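Local coordinates for putative ATP-grasp superfamily protein (Archaeoglobus fulgidus, PDB 3DF7) that is of unknown function but, as a putative member of the ATP-grasp superfamily, probably binds ATP and a metal ion, at residues D110-Y115 with G158-E163. Numbering follows the deposited sequence.
Sequences DKWELY and GHIAQE
W112, in the first turn of helix 111-118, and I160, near the start of strand 159-163, have the closest CA atoms of the two segments, 6.8 Å apart. No direct hydrogen bond joins helix and strand; the contact is apolar and rests on I160, whose CB points toward the helix and whose two branches meet successive residues, K111 and W112. CD1 of I160 sits 3.7 Å from CB of K111, and the two side chains cross at about a right angle. CG2 of I160 packs more loosely, 4.1 Å from CB of W112. Chi1 of I160 (60°) sets CG1 between the backbone N and the carbonyl carbon, and an extended chi2 (163°) carries CD1 on to K111, while CG2, anti to the carbonyl carbon, faces W112. K111 takes part through its aliphatic chain, CB and, at 4.1 Å from CD1 of I160, CD, while its NZ hydrogen-bonds the carbonyl oxygens of P140 and A143. A water bridges the segments: it donates to O of K111 at 3.0 Å and accepts weakly from NE2 of Q162, which also hydrogen-bonds OG1 of T127. The helix start is fixed by D110, the N-cap, whose OD1 accepts from N of W112 at 2.9 Å, nearly along the C-O axis, and weakly from N of E113; OD2 forms a salt bridge with R141. W112 and I160 also both touch T127 and R141. The whole is a helix laid against the central strand of a small three-stranded antiparallel sheet, consistent with the small alpha/beta subdomain that forms one side of the nucleotide cleft in ATP-grasp proteins.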
loop_
_atom_site.group_PDB
_atom_site.type_symbol
_atom_site.label_atom_id
_atom_site.label_comp_id
_atom_site.label_asym_id
_atom_site.label_seq_id
_atom_site.Cartn_x
_atom_site.Cartn_y
_atom_site.Cartn_z
ATOM N N ASP A 110 -9.167 10.268 1.315
ATOM C CA ASP A 110 -9.386 11.626 0.840
ATOM C C ASP A 110 -8.212 12.469 1.322
ATOM O O ASP A 110 -8.123 12.792 2.503
ATOM C CB ASP A 110 -10.690 12.187 1.412
ATOM C CG ASP A 110 -11.055 13.532 0.812
ATOM O OD1 ASP A 110 -10.135 14.329 0.535
ATOM O OD2 ASP A 110 -12.260 13.796 0.626
ATOM N N LYS A 111 -7.322 12.830 0.406
ATOM C CA LYS A 111 -6.140 13.610 0.763
ATOM C C LYS A 111 -6.463 14.932 1.456
ATOM O O LYS A 111 -5.683 15.409 2.280
ATOM C CB LYS A 111 -5.285 13.867 -0.478
ATOM C CG LYS A 111 -4.771 12.594 -1.140
ATOM C CD LYS A 111 -3.750 12.894 -2.232
ATOM C CE LYS A 111 -3.377 11.632 -2.996
ATOM N NZ LYS A 111 -4.522 11.079 -3.765
ATOM N N TRP A 112 -7.603 15.532 1.127
ATOM C CA TRP A 112 -7.961 16.791 1.771
ATOM C C TRP A 112 -8.328 16.533 3.225
ATOM O O TRP A 112 -7.940 17.286 4.118
ATOM C CB TRP A 112 -9.136 17.468 1.066
ATOM C CG TRP A 112 -9.504 18.772 1.724
ATOM C CD1 TRP A 112 -10.690 19.080 2.325
ATOM C CD2 TRP A 112 -8.660 19.920 1.891
ATOM N NE1 TRP A 112 -10.638 20.347 2.860
ATOM C CE2 TRP A 112 -9.404 20.884 2.609
ATOM C CE3 TRP A 112 -7.348 20.227 1.506
ATOM C CZ2 TRP A 112 -8.877 22.137 2.947
ATOM C CZ3 TRP A 112 -6.826 21.472 1.842
ATOM C CH2 TRP A 112 -7.591 22.411 2.558
ATOM N N GLU A 113 -9.085 15.468 3.461
ATOM C CA GLU A 113 -9.475 15.119 4.819
ATOM C C GLU A 113 -8.229 14.685 5.597
ATOM O O GLU A 113 -8.075 15.016 6.769
ATOM C CB GLU A 113 -10.512 13.992 4.801
ATOM C CG GLU A 113 -11.913 14.446 4.391
ATOM C CD GLU A 113 -12.490 15.482 5.344
ATOM O OE1 GLU A 113 -12.469 15.241 6.567
ATOM O OE2 GLU A 113 -12.965 16.540 4.875
ATOM N N LEU A 114 -7.333 13.959 4.939
ATOM C CA LEU A 114 -6.118 13.510 5.610
ATOM C C LEU A 114 -5.264 14.712 5.996
ATOM O O LEU A 114 -4.683 14.745 7.077
ATOM C CB LEU A 114 -5.312 12.564 4.713
ATOM C CG LEU A 114 -4.020 12.019 5.335
ATOM C CD1 LEU A 114 -4.330 11.328 6.662
ATOM C CD2 LEU A 114 -3.356 11.054 4.372
ATOM N N TYR A 115 -5.188 15.698 5.109
ATOM C CA TYR A 115 -4.414 16.904 5.389
ATOM C C TYR A 115 -4.913 17.577 6.674
ATOM O O TYR A 115 -4.128 17.901 7.568
ATOM C CB TYR A 115 -4.525 17.880 4.216
ATOM C CG TYR A 115 -4.099 19.294 4.554
ATOM C CD1 TYR A 115 -2.779 19.587 4.896
ATOM C CD2 TYR A 115 -5.025 20.338 4.541
ATOM C CE1 TYR A 115 -2.390 20.892 5.217
ATOM C CE2 TYR A 115 -4.648 21.638 4.862
ATOM C CZ TYR A 115 -3.333 21.908 5.198
ATOM O OH TYR A 115 -2.968 23.198 5.517
ATOM N N GLY A 158 -12.241 18.337 -7.623
ATOM C CA GLY A 158 -11.909 16.983 -7.215
ATOM C C GLY A 158 -10.429 16.779 -6.938
ATOM O O GLY A 158 -10.020 15.689 -6.548
ATOM N N HIS A 159 -9.629 17.823 -7.143
ATOM C CA HIS A 159 -8.187 17.751 -6.903
ATOM C C HIS A 159 -7.772 18.665 -5.757
ATOM O O HIS A 159 -8.535 19.523 -5.312
ATOM C CB HIS A 159 -7.395 18.195 -8.140
ATOM C CG HIS A 159 -7.318 17.171 -9.230
ATOM N ND1 HIS A 159 -8.425 16.726 -9.920
ATOM C CD2 HIS A 159 -6.255 16.533 -9.774
ATOM C CE1 HIS A 159 -8.047 15.861 -10.844
ATOM N NE2 HIS A 159 -6.735 15.725 -10.777
ATOM N N ILE A 160 -6.550 18.470 -5.277
ATOM C CA ILE A 160 -6.011 19.333 -4.240
ATOM C C ILE A 160 -4.709 19.872 -4.803
ATOM O O ILE A 160 -4.147 19.304 -5.744
ATOM C CB ILE A 160 -5.678 18.584 -2.918
ATOM C CG1 ILE A 160 -4.633 17.495 -3.177
ATOM C CG2 ILE A 160 -6.940 18.017 -2.304
ATOM C CD1 ILE A 160 -3.948 16.998 -1.914
ATOM N N ALA A 161 -4.252 20.983 -4.245
ATOM C CA ALA A 161 -2.990 21.576 -4.642
ATOM C C ALA A 161 -2.084 21.223 -3.474
ATOM O O ALA A 161 -2.506 21.311 -2.320
ATOM C CB ALA A 161 -3.128 23.094 -4.768
ATOM N N GLN A 162 -0.858 20.801 -3.756
ATOM C CA GLN A 162 0.046 20.454 -2.674
ATOM C C GLN A 162 1.483 20.823 -2.966
ATOM O O GLN A 162 2.033 20.488 -4.018
ATOM C CB GLN A 162 -0.041 18.963 -2.343
ATOM C CG GLN A 162 0.773 18.579 -1.110
ATOM C CD GLN A 162 0.487 17.170 -0.632
ATOM O OE1 GLN A 162 0.893 16.191 -1.259
ATOM N NE2 GLN A 162 -0.229 17.061 0.483
ATOM N N GLU A 163 2.078 21.525 -2.011
ATOM C CA GLU A 163 3.462 21.959 -2.100
ATOM C C GLU A 163 4.365 20.801 -2.501
ATOM O O GLU A 163 4.258 19.695 -1.966
ATOM C CB GLU A 163 3.898 22.533 -0.743
ATOM C CG GLU A 163 5.410 22.606 -0.525
ATOM C CD GLU A 163 5.781 23.152 0.841
ATOM O OE1 GLU A 163 5.028 22.913 1.805
ATOM O OE2 GLU A 163 6.835 23.807 0.958
HETATM O O HOH W 1 -2.768 15.192 1.834
#